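PDB 2W47: lipolytic enzyme, g-d-s-l from Clostridium thermocellum, which carries a family 6 carbohydrate-binding module, a beta-sandwich domain that here holds a glycan beside a calcium ion. Local coordinates for residues A[14-19]-A[33-38]; A[56-61]-A[124-129]; A[72-77]-A[99-104]. All blocks are in the same frame, centred on the assembly; numbering follows the deposited sequence.

Contact 1: A[14-19]-A[33-38]; sequences IYNAIL and NYHNEV. With CA (calcium ion), chain C; AQA (4-deoxy-beta-L-threo-hex-4-enopyranuronic acid), chain B.
The His35 imidazole covers the peptide that joins Asn16 to Ala17: Asn16 C sits 3.4 Å from the plane of the His35 ring and over its centre, while Ala17 N lies on the same face but nearer the rim. A chi1 of -72° puts His35 CG anti to its carbonyl carbon, beside the backbone N. His35 N donates to Asn16 O. The Asn16 amide is turned only 26° from the ring plane, with Asn16 OD1 3.6 Å from His35 CD2, and Ile18 CG2 meets His35 CE1 at the ring's edge. Asn16 ND2 comes close to the carboxylate of Glu37, but at a poor angle for a hydrogen bond; it donates instead to a water that in turn bonds Val38 O.

The backbone bonds define an antiparallel beta hairpin of strands 17-20 and 31-34. Ile18 N reaches Asn33 O at 2.8 Å, and the return bond runs from Asn33 N to Ile18 O. At the adjoining non-hydrogen-bonded pair the strands draw together, Ala17 CA and Tyr34 CA being 3.9 Å apart, with Ala17 CB resting on Tyr34 CA.

The end of strand 31-34 and the loop after it build the calcium site. Asn33 OD1 binds the calcium at 2.2 Å, Tyr34 O at 2.3 Å and Asn36 OD1 at 2.6 Å; O6B of the unsaturated uronic acid and three waters make seven ligands. One of these waters also accepts from Tyr34 N. Calcium on Asn33 OD1 and Glu20 OE2 on Asn33 ND2 together fix the rotation of that amide, while Asn36 ND2 donates almost straight (170°) to the sugar's other carboxylate oxygen, O6A, at 3.0 Å.

Contact 2: A[56-61]-A[124-129]; sequences LIFRYA and DYLKVF
Antiparallel strand pairing joins the two inner strands, 52-61 and 122-130, of the four-stranded sheet. The evidence is a hydrogen-bonded pair, Ile57 N to Lys127 O at 2.9 Å and Lys127 N to Ile57 O at 2.8 Å. Further along, Arg59 N donates to Tyr125 O, whereas Arg59 O accepts from Asp124 N; with the helical backbone angles of Asp124 (phi -80°, psi -47°), this is consistent with a classic beta bulge having Asp124 as its first residue.

On one face Leu126 CD1 stands 4.0 Å from the centroid of the Phe58 ring, close to the ring normal, a CH-pi contact; Leu56 CD2 lies 3.9 Å from each of the methyls CG1 and CG2 of Val128. On the other, Arg59 CB lies over the Tyr125 ring face, 3.8 Å from its centroid. The extended Arg59 chain then runs beside Asp124, and Arg59 NH2 forms a salt bridge to Asp124 OD2 at 2.8 Å, reaching it from above the carboxylate plane. Gly25 O and Thr27 OG1 give these two groups second partners. Ile57 CD1 meets the edge of the Phe129 ring at CE1, 3.5 Å away.

Phe58, Leu126 and Val128 pack on Trp44 and Val46 of the opposing sheet, as in the beta-sandwich (jelly-roll) fold of family 6 modules.

Contact 3: A[72-77]-A[99-104]; sequences ITVNGN and IVANLN
Ile99 opens the contact: its CD1 lies 3.9 Å from Ile72 CG2, the two side chains running antiparallel past one another. Ile99 CG1 is set between its backbone N and carbonyl carbon (chi1 59°), and an extended chi2 carries CD1 on from it. Val79 and Met83 of strand 77-83 also touch Ile99. Two residues on, Ala101 faces Val74 CG2 with its CB at a loose 4.5 Å, and Asn102 adds its carbonyl O, 4.3 Å from Val74 CG1. Leu103 crosses Val74 at about a right angle, its CD2 branch meeting Val74 CG1 at 4.0 Å; thus the two methyls of Val74 serve different residues of strand 95-103. Asn104 closes the run, its amide turned only 16° from the plane of the Asn75 amide. Asn75 belongs to the type I' beta turn from Val74 to Asn77, which reverses the chain into strand 77-83.

The strand axes approach no closer than 9.1 Å and run 21° from parallel, a face-to-face spacing between the two sheets of the sandwich and not that of paired strands. Contacts between methyl groups and a modest 208 Å² buried imply that van der Waals and hydrophobic packing carry this contact, the side-chain amides of Asn75 and Asn104 lying at the turn end.

Contacts 2 and 3 share one sheet and touch: Leu56 N lies 2.8 Å from Ile99 O, a probable backbone hydrogen bond between neighbouring strands, and Leu56 CD1 packs on Ala101 CB. Contact 2 is the most central, about 5 Å from the centre of the chain, and combines backbone pairing with an apolar face and a polar one. Contact 3, nested within its loop, spans the two sheets through aliphatic side chains near one end of the sandwich. Contact 1 is peripheral, its centre about 13 Å from that of the chain, and adds metal and sugar binding to hairpin pairing; it reaches the same five-stranded sheet as contact 3, through strands 13-15 and 70-74, without touching it.

Contact 1: A[14-19]-A[33-38]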
loop_
_atom_site.group_PDB
_atom_site.type_symbol
_atom_site.label_atom_id
_atom_site.label_comp_id
_atom_site.label_asym_id
_atom_site.label_seq_id
_atom_site.Cartn_x
_atom_site.Cartn_y
_atom_site.Cartn_z
ATOM N N ILE A 14 -9.234 6.045 4.028
ATOM C CA ILE A 14 -8.730 6.686 2.818
ATOM C C ILE A 14 -9.058 8.172 2.813
ATOM O O ILE A 14 -10.080 8.604 3.369
ATOM C CB ILE A 14 -9.206 5.963 1.526
ATOM C CG1 ILE A 14 -10.716 6.124 1.312
ATOM C CG2 ILE A 14 -8.780 4.488 1.562
ATOM C CD1 ILE A 14 -11.247 5.389 0.085
ATOM N N TYR A 15 -8.187 8.944 2.177
ATOM C CA TYR A 15 -8.329 10.387 2.103
ATOM C C TYR A 15 -7.999 10.820 0.689
ATOM O O TYR A 15 -6.952 10.462 0.159
ATOM C CB TYR A 15 -7.376 11.059 3.084
ATOM C CG TYR A 15 -7.238 12.551 2.883
ATOM C CD1 TYR A 15 -8.243 13.419 3.300
ATOM C CD2 TYR A 15 -6.101 13.091 2.285
ATOM C CE1 TYR A 15 -8.123 14.795 3.114
ATOM C CE2 TYR A 15 -5.972 14.467 2.095
ATOM C CZ TYR A 15 -6.984 15.303 2.514
ATOM O OH TYR A 15 -6.846 16.665 2.321
ATOM N N ASN A 16 -8.885 11.588 0.070
ATOM C CA ASN A 16 -8.700 11.994 -1.322
ATOM C C ASN A 16 -8.378 10.797 -2.223
ATOM O O ASN A 16 -7.431 10.792 -3.022
ATOM C CB ASN A 16 -7.679 13.132 -1.438
ATOM C CG ASN A 16 -8.283 14.466 -1.083
ATOM O OD1 ASN A 16 -9.503 14.609 -1.053
ATOM N ND2 ASN A 16 -7.439 15.451 -0.823
ATOM N N ALA A 17 -9.192 9.769 -2.034
ATOM C CA ALA A 17 -9.126 8.519 -2.759
ATOM C C ALA A 17 -10.518 7.909 -2.629
ATOM O O ALA A 17 -11.273 8.284 -1.719
ATOM C CB ALA A 17 -8.080 7.617 -2.131
ATOM N N ILE A 18 -10.852 6.996 -3.536
ATOM C CA ILE A 18 -12.141 6.305 -3.505
ATOM C C ILE A 18 -11.953 4.798 -3.572
ATOM O O ILE A 18 -10.862 4.316 -3.891
ATOM C CB ILE A 18 -13.062 6.764 -4.668
ATOM C CG1 ILE A 18 -12.521 6.290 -6.037
ATOM C CG2 ILE A 18 -13.274 8.278 -4.608
ATOM C CD1 ILE A 18 -13.424 6.581 -7.239
ATOM N N LEU A 19 -13.022 4.061 -3.277
ATOM C CA LEU A 19 -13.091 2.633 -3.534
ATOM C C LEU A 19 -13.857 2.461 -4.834
ATOM O O LEU A 19 -14.943 3.028 -5.004
ATOM C CB LEU A 19 -13.839 1.920 -2.407
ATOM C CG LEU A 19 -13.227 2.041 -1.011
ATOM C CD1 LEU A 19 -14.067 1.306 0.026
ATOM C CD2 LEU A 19 -11.789 1.530 -1.011
ATOM N N ASN A 33 -8.685 3.834 -5.673
ATOM C CA ASN A 33 -8.232 4.726 -6.728
ATOM C C ASN A 33 -8.029 6.103 -6.115
ATOM O O ASN A 33 -8.987 6.733 -5.670
ATOM C CB ASN A 33 -9.267 4.742 -7.858
ATOM C CG ASN A 33 -9.017 5.822 -8.896
ATOM O OD1 ASN A 33 -7.968 6.467 -8.925
ATOM N ND2 ASN A 33 -10.015 6.042 -9.744
ATOM N N TYR A 34 -6.771 6.540 -6.055
ATOM C CA TYR A 34 -6.417 7.841 -5.504
ATOM C C TYR A 34 -6.964 8.954 -6.383
ATOM O O TYR A 34 -6.996 8.819 -7.603
ATOM C CB TYR A 34 -4.895 7.986 -5.476
ATOM C CG TYR A 34 -4.167 7.261 -4.362
ATOM C CD1 TYR A 34 -3.998 5.880 -4.384
ATOM C CD2 TYR A 34 -3.581 7.973 -3.320
ATOM C CE1 TYR A 34 -3.299 5.220 -3.384
ATOM C CE2 TYR A 34 -2.873 7.325 -2.308
ATOM C CZ TYR A 34 -2.747 5.947 -2.345
ATOM O OH TYR A 34 -2.058 5.268 -1.362
ATOM N N HIS A 35 -7.370 10.074 -5.787
ATOM C CA HIS A 35 -7.575 11.285 -6.584
ATOM C C HIS A 35 -6.276 11.607 -7.307
ATOM O O HIS A 35 -5.184 11.380 -6.772
ATOM C CB HIS A 35 -7.932 12.475 -5.695
ATOM C CG HIS A 35 -9.309 12.425 -5.113
ATOM N ND1 HIS A 35 -10.167 11.359 -5.284
ATOM C CD2 HIS A 35 -9.966 13.316 -4.331
ATOM C CE1 HIS A 35 -11.300 11.604 -4.648
ATOM N NE2 HIS A 35 -11.198 12.780 -4.053
ATOM N N ASN A 36 -6.391 12.141 -8.518
ATOM C CA ASN A 36 -5.201 12.510 -9.264
ATOM C C ASN A 36 -4.689 13.876 -8.833
ATOM O O ASN A 36 -4.891 14.909 -9.488
ATOM C CB ASN A 36 -5.432 12.343 -10.768
ATOM C CG ASN A 36 -5.544 10.867 -11.168
ATOM O OD1 ASN A 36 -6.104 10.046 -10.428
ATOM N ND2 ASN A 36 -4.995 10.522 -12.317
ATOM N N GLU A 37 -4.062 13.855 -7.665
ATOM C CA GLU A 37 -3.529 15.042 -7.011
ATOM C C GLU A 37 -2.506 14.634 -5.962
ATOM O O GLU A 37 -2.439 13.465 -5.560
ATOM C CB GLU A 37 -4.660 15.861 -6.376
ATOM C CG GLU A 37 -5.366 15.172 -5.209
ATOM C CD GLU A 37 -6.552 15.957 -4.689
ATOM O OE1 GLU A 37 -7.506 16.191 -5.461
ATOM O OE2 GLU A 37 -6.531 16.331 -3.501
ATOM N N VAL A 38 -1.700 15.594 -5.521
ATOM C CA VAL A 38 -0.763 15.359 -4.433
ATOM C C VAL A 38 -1.525 15.083 -3.136
ATOM O O VAL A 38 -2.544 15.727 -2.854
ATOM C CB VAL A 38 0.178 16.586 -4.225
ATOM C CG1 VAL A 38 1.050 16.434 -2.976
ATOM C CG2 VAL A 38 1.050 16.808 -5.448
HETATM CA CA CA C . -6.156 7.662 -9.461
HETATM O O6A AQA B . -5.137 7.778 -13.537
HETATM C C6 AQA B . -5.754 7.004 -12.753
HETATM O O6B AQA B . -5.527 6.978 -11.516
HETATM C C5 AQA B . -6.673 6.179 -13.255
HETATM O O5 AQA B . -6.875 6.225 -14.697
HETATM C C4 AQA B . -7.358 5.322 -12.463
HETATM C C3 AQA B . -8.550 4.562 -13.011
HETATM O O3 AQA B . -8.802 3.364 -12.263
HETATM C C2 AQA B . -8.251 4.217 -14.465
HETATM O O2 AQA B . -9.345 3.517 -15.061
HETATM C C1 AQA B . -7.976 5.495 -15.251
HETATM O O HOH W 1 -4.787 15.628 -1.255
HETATM O O HOH W 2 -5.062 5.715 -8.199
HETATM O O HOH W 3 -7.810 8.548 -10.893
HETATM O O HOH W 4 -4.106 8.555 -8.839
#

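Contact 2: A[56-61]-A[124-129]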
loop_
_atom_site.group_PDB
_atom_site.type_symbol
_atom_site.label_atom_id
_atom_site.label_comp_id
_atom_site.label_asym_id
_atom_site.label_seq_id
_atom_site.Cartn_x
_atom_site.Cartn_y
_atom_site.Cartn_z
ATOM N N LEU A 56 5.708 -5.681 3.999
ATOM C CA LEU A 56 4.503 -4.932 3.664
ATOM C C LEU A 56 4.466 -4.882 2.149
ATOM O O LEU A 56 5.279 -4.200 1.530
ATOM C CB LEU A 56 4.583 -3.508 4.231
ATOM C CG LEU A 56 4.995 -3.355 5.700
ATOM C CD1 LEU A 56 5.083 -1.881 6.087
ATOM C CD2 LEU A 56 4.021 -4.096 6.594
ATOM N N ILE A 57 3.544 -5.635 1.562
ATOM C CA ILE A 57 3.451 -5.745 0.114
ATOM C C ILE A 57 2.133 -5.155 -0.373
ATOM O O ILE A 57 1.056 -5.595 0.030
ATOM C CB ILE A 57 3.585 -7.210 -0.364
ATOM C CG1 ILE A 57 4.953 -7.786 0.036
ATOM C CG2 ILE A 57 3.373 -7.302 -1.870
ATOM C CD1 ILE A 57 5.202 -9.222 -0.455
ATOM N N PHE A 58 2.225 -4.155 -1.242
ATOM C CA PHE A 58 1.045 -3.573 -1.877
ATOM C C PHE A 58 0.835 -4.257 -3.214
ATOM O O PHE A 58 1.757 -4.330 -4.028
ATOM C CB PHE A 58 1.253 -2.076 -2.126
ATOM C CG PHE A 58 1.492 -1.275 -0.880
ATOM C CD1 PHE A 58 0.430 -0.693 -0.192
ATOM C CD2 PHE A 58 2.786 -1.083 -0.398
ATOM C CE1 PHE A 58 0.655 0.062 0.960
ATOM C CE2 PHE A 58 3.018 -0.333 0.749
ATOM C CZ PHE A 58 1.954 0.247 1.432
ATOM N N ARG A 59 -0.364 -4.772 -3.448
ATOM C CA ARG A 59 -0.730 -5.214 -4.783
ATOM C C ARG A 59 -1.369 -4.018 -5.471
ATOM O O ARG A 59 -2.321 -3.449 -4.957
ATOM C CB ARG A 59 -1.675 -6.410 -4.729
ATOM C CG ARG A 59 -2.031 -6.972 -6.100
ATOM C CD ARG A 59 -2.731 -8.318 -6.005
ATOM N NE ARG A 59 -2.875 -8.965 -7.312
ATOM C CZ ARG A 59 -3.961 -8.900 -8.080
ATOM N NH1 ARG A 59 -3.991 -9.532 -9.249
ATOM N NH2 ARG A 59 -5.021 -8.199 -7.694
ATOM N N TYR A 60 -0.840 -3.633 -6.632
ATOM C CA TYR A 60 -1.175 -2.348 -7.231
ATOM C C TYR A 60 -1.207 -2.409 -8.753
ATOM O O TYR A 60 -0.635 -3.321 -9.357
ATOM C CB TYR A 60 -0.170 -1.282 -6.764
ATOM C CG TYR A 60 1.109 -1.287 -7.564
ATOM C CD1 TYR A 60 1.272 -0.417 -8.636
ATOM C CD2 TYR A 60 2.142 -2.169 -7.264
ATOM C CE1 TYR A 60 2.431 -0.418 -9.390
ATOM C CE2 TYR A 60 3.318 -2.178 -8.024
ATOM C CZ TYR A 60 3.440 -1.296 -9.075
ATOM O OH TYR A 60 4.581 -1.286 -9.851
ATOM N N ALA A 61 -1.870 -1.429 -9.363
ATOM C CA ALA A 61 -1.825 -1.254 -10.802
ATOM C C ALA A 61 -1.457 0.173 -11.122
ATOM O O ALA A 61 -1.829 1.097 -10.408
ATOM C CB ALA A 61 -3.164 -1.630 -11.445
ATOM N N ASP A 124 -4.958 -2.614 -4.539
ATOM C CA ASP A 124 -5.894 -3.698 -4.288
ATOM C C ASP A 124 -5.957 -4.065 -2.805
ATOM O O ASP A 124 -7.048 -4.239 -2.236
ATOM C CB ASP A 124 -5.445 -4.913 -5.110
ATOM C CG ASP A 124 -6.432 -6.050 -5.077
ATOM O OD1 ASP A 124 -7.639 -5.801 -4.893
ATOM O OD2 ASP A 124 -5.992 -7.204 -5.276
ATOM N N TYR A 125 -4.784 -4.201 -2.195
ATOM C CA TYR A 125 -4.651 -4.579 -0.793
ATOM C C TYR A 125 -3.230 -4.375 -0.312
ATOM O O TYR A 125 -2.321 -4.118 -1.113
ATOM C CB TYR A 125 -5.077 -6.039 -0.558
ATOM C CG TYR A 125 -4.298 -7.118 -1.288
ATOM C CD1 TYR A 125 -2.955 -7.373 -0.992
ATOM C CD2 TYR A 125 -4.930 -7.941 -2.209
ATOM C CE1 TYR A 125 -2.252 -8.392 -1.638
ATOM C CE2 TYR A 125 -4.243 -8.963 -2.850
ATOM C CZ TYR A 125 -2.904 -9.179 -2.559
ATOM O OH TYR A 125 -2.204 -10.188 -3.188
ATOM N N LEU A 126 -3.060 -4.492 1.001
ATOM C CA LEU A 126 -1.761 -4.572 1.635
ATOM C C LEU A 126 -1.667 -5.951 2.267
ATOM O O LEU A 126 -2.543 -6.347 3.027
ATOM C CB LEU A 126 -1.626 -3.487 2.706
ATOM C CG LEU A 126 -0.425 -3.579 3.653
ATOM C CD1 LEU A 126 0.889 -3.343 2.925
ATOM C CD2 LEU A 126 -0.583 -2.603 4.809
ATOM N N LYS A 127 -0.605 -6.676 1.940
ATOM C CA LYS A 127 -0.345 -8.003 2.481
ATOM C C LYS A 127 0.815 -7.890 3.458
ATOM O O LYS A 127 1.850 -7.309 3.133
ATOM C CB LYS A 127 0.016 -8.936 1.332
ATOM C CG LYS A 127 0.423 -10.354 1.734
ATOM C CD LYS A 127 0.829 -11.136 0.485
ATOM C CE LYS A 127 1.189 -12.575 0.783
ATOM N NZ LYS A 127 1.478 -13.303 -0.484
ATOM N N VAL A 128 0.641 -8.448 4.654
ATOM C CA VAL A 128 1.623 -8.313 5.726
ATOM C C VAL A 128 1.982 -9.698 6.236
ATOM O O VAL A 128 1.106 -10.509 6.544
ATOM C CB VAL A 128 1.086 -7.424 6.892
ATOM C CG1 VAL A 128 2.115 -7.239 8.012
ATOM C CG2 VAL A 128 0.650 -6.060 6.356
ATOM N N PHE A 129 3.280 -9.966 6.318
ATOM C CA PHE A 129 3.745 -11.220 6.901
ATOM C C PHE A 129 5.085 -11.029 7.578
ATOM O O PHE A 129 5.824 -10.087 7.282
ATOM C CB PHE A 129 3.756 -12.378 5.884
ATOM C CG PHE A 129 4.578 -12.127 4.648
ATOM C CD1 PHE A 129 4.013 -11.532 3.525
ATOM C CD2 PHE A 129 5.910 -12.534 4.588
ATOM C CE1 PHE A 129 4.773 -11.317 2.374
ATOM C CE2 PHE A 129 6.675 -12.316 3.446
ATOM C CZ PHE A 129 6.100 -11.715 2.336
#

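Contact 3: A[72-77]-A[99-104]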
loop_
_atom_site.group_PDB
_atom_site.type_symbol
_atom_site.label_atom_id
_atom_site.label_comp_id
_atom_site.label_asym_id
_atom_site.label_seq_id
_atom_site.Cartn_x
_atom_site.Cartn_y
_atom_site.Cartn_z
ATOM N N ILE A 72 5.825 6.351 2.647
ATOM C CA ILE A 72 5.318 5.335 3.561
ATOM C C ILE A 72 5.681 5.680 4.983
ATOM O O ILE A 72 6.853 5.892 5.305
ATOM C CB ILE A 72 5.847 3.923 3.210
ATOM C CG1 ILE A 72 5.783 3.666 1.697
ATOM C CG2 ILE A 72 5.107 2.850 4.025
ATOM C CD1 ILE A 72 4.390 3.796 1.067
ATOM N N THR A 73 4.662 5.715 5.831
ATOM C CA THR A 73 4.859 5.985 7.245
ATOM C C THR A 73 4.325 4.842 8.104
ATOM O O THR A 73 3.326 4.205 7.765
ATOM C CB THR A 73 4.214 7.320 7.689
ATOM O OG1 THR A 73 2.828 7.338 7.318
ATOM C CG2 THR A 73 4.913 8.508 7.052
ATOM N N VAL A 74 5.021 4.582 9.207
ATOM C CA VAL A 74 4.561 3.638 10.222
ATOM C C VAL A 74 4.458 4.433 11.506
ATOM O O VAL A 74 5.455 4.963 12.007
ATOM C CB VAL A 74 5.537 2.451 10.408
ATOM C CG1 VAL A 74 5.108 1.564 11.585
ATOM C CG2 VAL A 74 5.620 1.638 9.138
ATOM N N ASN A 75 3.235 4.570 12.010
ATOM C CA ASN A 75 2.980 5.376 13.198
ATOM C C ASN A 75 3.471 6.825 13.009
ATOM O O ASN A 75 3.903 7.492 13.960
ATOM C CB ASN A 75 3.584 4.693 14.438
ATOM C CG ASN A 75 3.163 3.235 14.551
ATOM O OD1 ASN A 75 3.992 2.324 14.713
ATOM N ND2 ASN A 75 1.872 3.001 14.428
ATOM N N GLY A 76 3.393 7.309 11.769
ATOM C CA GLY A 76 3.810 8.670 11.437
ATOM C C GLY A 76 5.300 8.829 11.181
ATOM O O GLY A 76 5.758 9.904 10.778
ATOM N N ASN A 77 6.056 7.763 11.412
ATOM C CA ASN A 77 7.487 7.773 11.123
ATOM C C ASN A 77 7.714 7.426 9.671
ATOM O O ASN A 77 7.186 6.437 9.192
ATOM C CB ASN A 77 8.193 6.769 12.020
ATOM C CG ASN A 77 8.001 7.091 13.479
ATOM O OD1 ASN A 77 7.132 6.523 14.153
ATOM N ND2 ASN A 77 8.741 8.059 13.954
ATOM N N ILE A 99 8.089 -3.389 0.937
ATOM C CA ILE A 99 9.203 -3.008 1.796
ATOM C C ILE A 99 9.192 -3.906 3.017
ATOM O O ILE A 99 8.190 -4.562 3.315
ATOM C CB ILE A 99 9.154 -1.516 2.255
ATOM C CG1 ILE A 99 7.861 -1.204 3.020
ATOM C CG2 ILE A 99 9.371 -0.563 1.083
ATOM C CD1 ILE A 99 7.893 0.122 3.756
ATOM N N VAL A 100 10.318 -3.941 3.714
ATOM C CA VAL A 100 10.390 -4.564 5.017
ATOM C C VAL A 100 10.459 -3.434 6.043
ATOM O O VAL A 100 11.205 -2.476 5.867
ATOM C CB VAL A 100 11.607 -5.509 5.123
ATOM C CG1 VAL A 100 11.734 -6.065 6.517
ATOM C CG2 VAL A 100 11.474 -6.642 4.120
ATOM N N ALA A 101 9.662 -3.546 7.100
ATOM C CA ALA A 101 9.621 -2.526 8.138
ATOM C C ALA A 101 9.503 -3.158 9.504
ATOM O O ALA A 101 8.918 -4.232 9.650
ATOM C CB ALA A 101 8.439 -1.588 7.900
ATOM N N ASN A 102 10.060 -2.477 10.501
ATOM C CA ASN A 102 9.909 -2.906 11.878
ATOM C C ASN A 102 8.562 -2.452 12.417
ATOM O O ASN A 102 8.204 -1.276 12.303
ATOM C CB ASN A 102 11.048 -2.372 12.749
ATOM C CG ASN A 102 12.364 -3.091 12.499
ATOM O OD1 ASN A 102 13.435 -2.489 12.576
ATOM N ND2 ASN A 102 12.290 -4.385 12.199
ATOM N N LEU A 103 7.814 -3.399 12.972
ATOM C CA LEU A 103 6.511 -3.124 13.576
ATOM C C LEU A 103 6.561 -3.440 15.065
ATOM O O LEU A 103 7.353 -4.283 15.498
ATOM C CB LEU A 103 5.406 -3.961 12.917
ATOM C CG LEU A 103 5.184 -3.825 11.402
ATOM C CD1 LEU A 103 3.961 -4.630 10.992
ATOM C CD2 LEU A 103 5.051 -2.366 10.971
ATOM N N ASN A 104 5.715 -2.762 15.838
ATOM C CA ASN A 104 5.587 -3.013 17.276
ATOM C C ASN A 104 4.467 -4.003 17.545
ATOM O O ASN A 104 3.476 -4.028 16.822
ATOM C CB ASN A 104 5.270 -1.712 18.019
ATOM C CG ASN A 104 6.234 -0.592 17.691
ATOM O OD1 ASN A 104 7.441 -0.707 17.902
ATOM N ND2 ASN A 104 5.697 0.518 17.196
#